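Local coordinates for protein titin (Homo sapiens, PDB 5JDE) that probably acts as a giant elastic scaffold of the muscle sarcomere that also carries serine/threonine kinase activity, built largely from immunoglobulin-type domains such as the three in this chain, at residues A[5-10]-A[24-29]; A[119-124]-A[138-143]. All coordinates share one frame; numbering follows the deposited sequence.

Contact 1 and contact 2 lie in successive I-set immunoglobulin domains, their centres about 44 Å apart and their nearest atoms about 26 Å apart, so they share no strand and do not touch. Contact 1 pairs strand 6-8 with strand 21-27 inside one sheet; it is partly buried, covers 547 Å², and rests on backbone hydrogen bonds, a bulge and a long salt bridge. Contact 2 covers 184 Å² near the surface and brings together segments belonging to opposite sheets. No direct hydrogen bond crosses it: the side chains of Ser121, Trp123, Ile138 and Val140 make the touch, and two waters carry the polar links.

Contact 1 (A[5-10]-A[24-29]); sequences KIIKKP and EVSVSH
Lys5 NZ nears the imidazole of His29 obliquely, 4.1 Å from His29 NE2, while Ser28 OG lies over the centre of one face of that ring, 3.4 Å above its plane. The same Ser28 hydroxyl oxygen accepts a nearly straight bond from Lys5 N (2.8 Å, 169° at the hydrogen), and a weak return bond runs from Ser28 N to Lys5 O. Beyond this end the strands run antiparallel, with Ile6 opposite Val27 as a non-hydrogen-bonded pair. A classic beta bulge follows: Ile7 N (2.7 Å) and Lys8 N (3.1 Å) both donate to Ser26 O, reaching it from one face of the carbonyl plane. The bulge is closed by the return hydrogen bond from Ser26 N to Lys8 O (3.0 Å). In I-set terms this joins strand A, at the edge, to strand B in the sheet that 57-62 and 49-54 complete. Bends at chi3 (74°) and chi4 (71°) turn the Lys8 chain across Glu24 at about a right angle. Its CE lies against the carboxylate, and Lys8 NZ forms a long salt bridge with Glu24 OE2 at 3.7 Å, plus a weak bond to Glu24 O. On the interior side, Pro10 and Val25 lie side by side, pointing the same way, with Pro10 CD pressed tightly on Val25 CG1 (3.4 Å). Both side chains also touch Cys82 of strand 80-89 in the facing sheet.

Contact 2 (A[119-124]-A[138-143]); sequences VPSMWL and IVVQGK
Ser121 and Val140 are the nearest CA pair between 119-124 and 138-143, at 7.4 Å, with no bridge and no direct hydrogen bond, as expected for segments that belong to different sheets. Side chains and water therefore span the gap. Ile138 divides its branches between two partners. Its CD1 comes obliquely to the pyrrole part of the Trp123 indole, 3.4 Å from Trp123 CD1, the two side chains sliding past each other in opposite directions. Its CG2, anti to the backbone N, instead abuts Ser121, with Ser121 CB only 3.5 Å from Ile138 CG2, tighter than usual for two carbons. The Ser121 hydroxyl, anti to the carbonyl carbon (chi1 -78°), also closes on a methyl of Val140, OG to CG2 at 3.1 Å. A water serves both segments: it accepts from Trp123 NE1 at 2.9 Å, in the indole plane at its edge, and donates to Val139 O at 2.9 Å. The indole N-H is thus satisfied, and its link to strand 136-141 runs through solvent. Ser121 OG approaches this water unusually closely, and the details of that contact are doubtful. A second water repeats the device at the far end, accepting from Val119 N at 3.2 Å and donating to Gly142 O at 3.0 Å. In I-set topology these segments are the start of strand C with the loop before it, and the end of strand D with the turn after it. Strand 144-149, beside 136-141, supplies His145, whose ND1 is hydrogen-bonded to Ser121 OG, and Leu147, which touches both Trp123 and Ile138. Trp123, at the tryptophan position usual for strand C of immunoglobulin domains, meets Phe162 edge-to-face on strand 158-164, which pairs with 123-125 in the opposite sheet of the sandwich.

Contact 1 (A[5-10]-A[24-29])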
ATOM      1  N   LYS A   5      45.217 -15.535  27.977  1.00 55.97           N
ATOM      2  CA  LYS A   5      44.495 -16.350  27.007  1.00 48.93           C
ATOM      3  C   LYS A   5      43.146 -15.746  26.692  1.00 49.47           C
ATOM      4  O   LYS A   5      42.490 -15.188  27.571  1.00 51.73           O
ATOM      5  CB  LYS A   5      44.296 -17.777  27.524  1.00 62.08           C
ATOM      6  CG  LYS A   5      45.212 -18.173  28.671  1.00 74.96           C
ATOM      7  CD  LYS A   5      44.780 -19.510  29.278  1.00 87.35           C
ATOM      8  CE  LYS A   5      45.254 -19.663  30.728  1.00 96.00           C
ATOM      9  NZ  LYS A   5      44.625 -18.682  31.656  1.00 95.60           N
ATOM     10  N   ILE A   6      42.733 -15.865  25.437  1.00 42.76           N
ATOM     11  CA  ILE A   6      41.393 -15.443  25.044  1.00 35.86           C
ATOM     12  C   ILE A   6      40.424 -16.527  25.476  1.00 44.01           C
ATOM     13  O   ILE A   6      40.570 -17.685  25.089  1.00 44.78           O
ATOM     14  CB  ILE A   6      41.297 -15.203  23.553  1.00 39.38           C
ATOM     15  CG1 ILE A   6      42.268 -14.090  23.151  1.00 51.73           C
ATOM     16  CG2 ILE A   6      39.856 -14.856  23.177  1.00 36.36           C
ATOM     17  CD1 ILE A   6      42.099 -13.597  21.739  1.00 54.00           C
ATOM     18  N   ILE A   7      39.466 -16.166  26.320  1.00 43.96           N
ATOM     19  CA  ILE A   7      38.493 -17.138  26.804  1.00 47.59           C
ATOM     20  C   ILE A   7      37.285 -17.184  25.872  1.00 48.12           C
ATOM     21  O   ILE A   7      36.768 -18.254  25.578  1.00 45.65           O
ATOM     22  CB  ILE A   7      38.039 -16.816  28.235  1.00 48.64           C
ATOM     23  CG1 ILE A   7      39.241 -16.805  29.188  1.00 48.35           C
ATOM     24  CG2 ILE A   7      37.007 -17.833  28.708  1.00 50.80           C
ATOM     25  CD1 ILE A   7      39.769 -18.178  29.531  1.00 45.29           C
ATOM     26  N   LYS A   8      36.845 -16.018  25.410  1.00 32.59           N
ATOM     27  CA  LYS A   8      35.769 -15.949  24.425  1.00 36.73           C
ATOM     28  C   LYS A   8      36.116 -14.982  23.286  1.00 38.43           C
ATOM     29  O   LYS A   8      36.564 -13.845  23.522  1.00 32.14           O
ATOM     30  CB  LYS A   8      34.456 -15.543  25.096  1.00 39.70           C
ATOM     31  CG  LYS A   8      33.231 -15.712  24.215  1.00 54.54           C
ATOM     32  CD  LYS A   8      31.979 -15.204  24.912  1.00 71.01           C
ATOM     33  CE  LYS A   8      31.956 -13.685  24.950  1.00 77.70           C
ATOM     34  NZ  LYS A   8      31.714 -13.104  23.597  1.00 75.72           N
ATOM     35  N   LYS A   9      35.924 -15.450  22.055  1.00 36.27           N
ATOM     36  CA  LYS A   9      36.222 -14.678  20.852  1.00 33.69           C
ATOM     37  C   LYS A   9      34.966 -13.940  20.388  1.00 25.93           C
ATOM     38  O   LYS A   9      33.859 -14.398  20.655  1.00 30.61           O
ATOM     39  CB  LYS A   9      36.717 -15.581  19.717  1.00 43.28           C
ATOM     40  CG  LYS A   9      37.867 -16.510  20.020  1.00 55.87           C
ATOM     41  CD  LYS A   9      38.370 -17.127  18.712  1.00 60.62           C
ATOM     42  CE  LYS A   9      37.226 -17.656  17.847  1.00 62.72           C
ATOM     43  NZ  LYS A   9      37.120 -16.963  16.520  1.00 63.63           N
ATOM     44  N   PRO A  10      35.134 -12.810  19.674  1.00 24.67           N
ATOM     45  CA  PRO A  10      33.959 -12.107  19.133  1.00 23.29           C
ATOM     46  C   PRO A  10      33.215 -12.929  18.095  1.00 30.78           C
ATOM     47  O   PRO A  10      33.845 -13.708  17.373  1.00 25.48           O
ATOM     48  CB  PRO A  10      34.546 -10.868  18.456  1.00 25.56           C
ATOM     49  CG  PRO A  10      35.986 -10.817  18.849  1.00 35.06           C
ATOM     50  CD  PRO A  10      36.390 -12.209  19.201  1.00 36.54           C
ATOM     51  N   GLU A  24      32.303  -8.589  21.471  1.00 26.71           N
ATOM     52  CA  GLU A  24      32.976  -8.727  22.759  1.00 32.81           C
ATOM     53  C   GLU A  24      34.083  -9.794  22.764  1.00 31.58           C
ATOM     54  O   GLU A  24      33.929 -10.863  22.167  1.00 28.48           O
ATOM     55  CB  GLU A  24      31.919  -9.013  23.825  1.00 43.10           C
ATOM     56  CG  GLU A  24      32.285 -10.035  24.866  1.00 58.48           C
ATOM     57  CD  GLU A  24      31.210 -10.153  25.924  1.00 77.28           C
ATOM     58  OE1 GLU A  24      30.349  -9.246  25.994  1.00 81.57           O
ATOM     59  OE2 GLU A  24      31.221 -11.145  26.680  1.00 83.37           O
ATOM     60  N   VAL A  25      35.210  -9.479  23.407  1.00 27.04           N
ATOM     61  CA  VAL A  25      36.232 -10.473  23.721  1.00 25.27           C
ATOM     62  C   VAL A  25      36.325 -10.619  25.227  1.00 32.15           C
ATOM     63  O   VAL A  25      36.209  -9.633  25.958  1.00 31.39           O
ATOM     64  CB  VAL A  25      37.665 -10.106  23.199  1.00 41.24           C
ATOM     65  CG1 VAL A  25      37.805 -10.360  21.742  1.00 48.94           C
ATOM     66  CG2 VAL A  25      38.039  -8.669  23.530  1.00 25.13           C
ATOM     67  N   SER A  26      36.579 -11.829  25.711  1.00 31.99           N
ATOM     68  CA  SER A  26      36.842 -11.967  27.134  1.00 32.06           C
ATOM     69  C   SER A  26      38.164 -12.707  27.312  1.00 35.81           C
ATOM     70  O   SER A  26      38.480 -13.610  26.540  1.00 31.97           O
ATOM     71  CB  SER A  26      35.685 -12.676  27.842  1.00 41.41           C
ATOM     72  OG  SER A  26      35.750 -14.080  27.675  1.00 56.24           O
ATOM     73  N   VAL A  27      38.944 -12.301  28.310  1.00 32.66           N
ATOM     74  CA  VAL A  27      40.286 -12.842  28.473  1.00 34.64           C
ATOM     75  C   VAL A  27      40.457 -13.492  29.842  1.00 44.79           C
ATOM     76  O   VAL A  27      39.562 -13.432  30.686  1.00 44.86           O
ATOM     77  CB  VAL A  27      41.356 -11.749  28.256  1.00 41.59           C
ATOM     78  CG1 VAL A  27      41.306 -11.272  26.823  1.00 35.19           C
ATOM     79  CG2 VAL A  27      41.149 -10.577  29.217  1.00 41.51           C
ATOM     80  N   SER A  28      41.603 -14.132  30.047  1.00 45.19           N
ATOM     81  CA  SER A  28      41.840 -14.907  31.254  1.00 50.07           C
ATOM     82  C   SER A  28      42.300 -14.044  32.422  1.00 54.22           C
ATOM     83  O   SER A  28      42.189 -14.444  33.579  1.00 52.58           O
ATOM     84  CB  SER A  28      42.889 -15.983  30.987  1.00 56.62           C
ATOM     85  OG  SER A  28      44.079 -15.397  30.488  1.00 48.54           O
ATOM     86  N   HIS A  29      42.830 -12.865  32.116  1.00 52.87           N
ATOM     87  CA  HIS A  29      43.435 -12.021  33.136  1.00 60.35           C
ATOM     88  C   HIS A  29      42.850 -10.610  33.088  1.00 60.07           C
ATOM     89  O   HIS A  29      42.504 -10.111  32.026  1.00 51.29           O
ATOM     90  CB  HIS A  29      44.952 -12.013  32.967  1.00 64.64           C
ATOM     91  CG  HIS A  29      45.573 -13.371  33.104  1.00 80.85           C
ATOM     92  ND1 HIS A  29      46.563 -13.826  32.258  1.00 92.05           N
ATOM     93  CD2 HIS A  29      45.344 -14.371  33.986  1.00 93.23           C
ATOM     94  CE1 HIS A  29      46.914 -15.049  32.613  1.00100.06           C
ATOM     95  NE2 HIS A  29      46.193 -15.404  33.658  1.00101.56           N
TER

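Contact 2 (A[119-124]-A[138-143])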
ATOM      1  N   VAL A 119       8.357  -2.281   8.361  1.00 31.51           N
ATOM      2  CA  VAL A 119       8.638  -1.099   7.542  1.00 33.86           C
ATOM      3  C   VAL A 119       7.432  -0.161   7.542  1.00 31.54           C
ATOM      4  O   VAL A 119       6.316  -0.601   7.282  1.00 29.34           O
ATOM      5  CB  VAL A 119       8.971  -1.498   6.070  1.00 26.89           C
ATOM      6  CG1 VAL A 119       8.878  -0.278   5.108  1.00 27.48           C
ATOM      7  CG2 VAL A 119      10.322  -2.170   5.995  1.00 25.49           C
ATOM      8  N   PRO A 120       7.644   1.134   7.827  1.00 36.10           N
ATOM      9  CA  PRO A 120       6.553   2.120   7.748  1.00 29.36           C
ATOM     10  C   PRO A 120       5.938   2.190   6.343  1.00 36.12           C
ATOM     11  O   PRO A 120       6.679   2.179   5.359  1.00 33.21           O
ATOM     12  CB  PRO A 120       7.243   3.457   8.084  1.00 36.29           C
ATOM     13  CG  PRO A 120       8.583   3.123   8.620  1.00 36.01           C
ATOM     14  CD  PRO A 120       8.949   1.754   8.130  1.00 40.16           C
ATOM     15  N   SER A 121       4.614   2.266   6.228  1.00 33.04           N
ATOM     16  CA  SER A 121       4.030   2.482   4.910  1.00 33.47           C
ATOM     17  C   SER A 121       4.266   3.914   4.468  1.00 31.92           C
ATOM     18  O   SER A 121       4.089   4.836   5.254  1.00 32.76           O
ATOM     19  CB  SER A 121       2.532   2.189   4.900  1.00 38.50           C
ATOM     20  OG  SER A 121       2.295   0.798   4.862  1.00 44.23           O
ATOM     21  N   MET A 122       4.663   4.091   3.214  1.00 29.71           N
ATOM     22  CA  MET A 122       4.871   5.418   2.647  1.00 26.97           C
ATOM     23  C   MET A 122       4.454   5.460   1.175  1.00 21.90           C
ATOM     24  O   MET A 122       5.168   4.963   0.298  1.00 25.32           O
ATOM     25  CB  MET A 122       6.343   5.842   2.791  1.00 22.19           C
ATOM     26  CG  MET A 122       6.644   7.210   2.188  1.00 33.83           C
ATOM     27  SD  MET A 122       5.581   8.531   2.809  1.00 40.73           S
ATOM     28  CE  MET A 122       5.918   8.437   4.560  1.00 37.84           C
ATOM     29  N   TRP A 123       3.295   6.048   0.901  1.00 24.54           N
ATOM     30  CA  TRP A 123       2.745   6.042  -0.456  1.00 26.91           C
ATOM     31  C   TRP A 123       2.638   7.458  -0.998  1.00 23.22           C
ATOM     32  O   TRP A 123       2.219   8.345  -0.278  1.00 23.63           O
ATOM     33  CB  TRP A 123       1.360   5.373  -0.481  1.00 20.99           C
ATOM     34  CG  TRP A 123       1.363   3.882  -0.252  1.00 25.44           C
ATOM     35  CD1 TRP A 123       1.201   3.235   0.934  1.00 30.79           C
ATOM     36  CD2 TRP A 123       1.505   2.859  -1.249  1.00 25.51           C
ATOM     37  NE1 TRP A 123       1.233   1.869   0.741  1.00 22.58           N
ATOM     38  CE2 TRP A 123       1.416   1.618  -0.592  1.00 23.71           C
ATOM     39  CE3 TRP A 123       1.699   2.876  -2.631  1.00 19.71           C
ATOM     40  CZ2 TRP A 123       1.508   0.403  -1.270  1.00 24.60           C
ATOM     41  CZ3 TRP A 123       1.788   1.674  -3.298  1.00 25.65           C
ATOM     42  CH2 TRP A 123       1.678   0.457  -2.624  1.00 21.88           C
ATOM     43  N   LEU A 124       3.018   7.655  -2.263  1.00 23.94           N
ATOM     44  CA  LEU A 124       2.951   8.961  -2.909  1.00 25.81           C
ATOM     45  C   LEU A 124       2.009   8.912  -4.118  1.00 26.05           C
ATOM     46  O   LEU A 124       1.923   7.891  -4.810  1.00 24.95           O
ATOM     47  CB  LEU A 124       4.340   9.419  -3.356  1.00 24.36           C
ATOM     48  CG  LEU A 124       5.488   9.205  -2.339  1.00 25.71           C
ATOM     49  CD1 LEU A 124       6.806   9.759  -2.857  1.00 28.25           C
ATOM     50  CD2 LEU A 124       5.120   9.844  -1.021  1.00 23.92           C
ATOM     51  N   ILE A 138      -4.589   2.108   3.358  1.00 34.34           N
ATOM     52  CA  ILE A 138      -3.237   1.553   3.473  1.00 38.01           C
ATOM     53  C   ILE A 138      -3.286   0.255   4.266  1.00 38.37           C
ATOM     54  O   ILE A 138      -3.818   0.234   5.374  1.00 35.54           O
ATOM     55  CB  ILE A 138      -2.290   2.529   4.191  1.00 40.14           C
ATOM     56  CG1 ILE A 138      -2.361   3.925   3.568  1.00 53.95           C
ATOM     57  CG2 ILE A 138      -0.871   2.022   4.179  1.00 39.81           C
ATOM     58  CD1 ILE A 138      -1.819   4.000   2.180  1.00 58.88           C
ATOM     59  N   VAL A 139      -2.752  -0.831   3.714  1.00 33.14           N
ATOM     60  CA  VAL A 139      -2.708  -2.076   4.477  1.00 34.35           C
ATOM     61  C   VAL A 139      -1.285  -2.601   4.522  1.00 33.32           C
ATOM     62  O   VAL A 139      -0.540  -2.443   3.560  1.00 32.88           O
ATOM     63  CB  VAL A 139      -3.633  -3.160   3.891  1.00 35.49           C
ATOM     64  CG1 VAL A 139      -3.706  -4.359   4.829  1.00 40.74           C
ATOM     65  CG2 VAL A 139      -5.016  -2.601   3.642  1.00 45.01           C
ATOM     66  N   VAL A 140      -0.904  -3.189   5.655  1.00 36.01           N
ATOM     67  CA  VAL A 140       0.371  -3.891   5.764  1.00 34.11           C
ATOM     68  C   VAL A 140       0.107  -5.328   6.211  1.00 36.04           C
ATOM     69  O   VAL A 140      -0.575  -5.569   7.208  1.00 31.30           O
ATOM     70  CB  VAL A 140       1.331  -3.234   6.763  1.00 38.38           C
ATOM     71  CG1 VAL A 140       2.681  -3.947   6.729  1.00 40.10           C
ATOM     72  CG2 VAL A 140       1.492  -1.761   6.467  1.00 30.33           C
ATOM     73  N   GLN A 141       0.622  -6.283   5.450  1.00 28.81           N
ATOM     74  CA  GLN A 141       0.515  -7.686   5.836  1.00 29.05           C
ATOM     75  C   GLN A 141       1.917  -8.295   5.816  1.00 28.71           C
ATOM     76  O   GLN A 141       2.396  -8.744   4.774  1.00 32.26           O
ATOM     77  CB  GLN A 141      -0.441  -8.438   4.903  1.00 36.93           C
ATOM     78  CG  GLN A 141      -1.882  -7.941   4.980  1.00 53.90           C
ATOM     79  CD  GLN A 141      -2.758  -8.465   3.850  1.00 65.15           C
ATOM     80  OE1 GLN A 141      -2.262  -8.935   2.824  1.00 66.70           O
ATOM     81  NE2 GLN A 141      -4.071  -8.392   4.040  1.00 70.81           N
ATOM     82  N   GLY A 142       2.578  -8.283   6.972  1.00 25.97           N
ATOM     83  CA  GLY A 142       3.941  -8.762   7.068  1.00 26.16           C
ATOM     84  C   GLY A 142       4.861  -7.934   6.197  1.00 25.55           C
ATOM     85  O   GLY A 142       5.110  -6.766   6.482  1.00 27.49           O
ATOM     86  N   LYS A 143       5.367  -8.519   5.119  1.00 27.38           N
ATOM     87  CA  LYS A 143       6.229  -7.746   4.234  1.00 22.32           C
ATOM     88  C   LYS A 143       5.501  -7.224   3.002  1.00 25.15           C
ATOM     89  O   LYS A 143       6.113  -6.596   2.141  1.00 24.70           O
ATOM     90  CB  LYS A 143       7.437  -8.571   3.814  1.00 23.87           C
ATOM     91  CG  LYS A 143       8.385  -8.820   4.983  1.00 23.68           C
ATOM     92  CD  LYS A 143       9.646  -9.544   4.563  1.00 39.77           C
ATOM     93  CE  LYS A 143       9.365 -10.988   4.211  1.00 37.93           C
ATOM     94  NZ  LYS A 143      10.605 -11.790   4.444  1.00 30.35           N
TER
HETATM   95  O   HOH W   1       7.002  -4.453   6.423  1.00 22.32           O
HETATM   96  O   HOH W   2       1.074  -0.131   2.879  1.00 41.67           O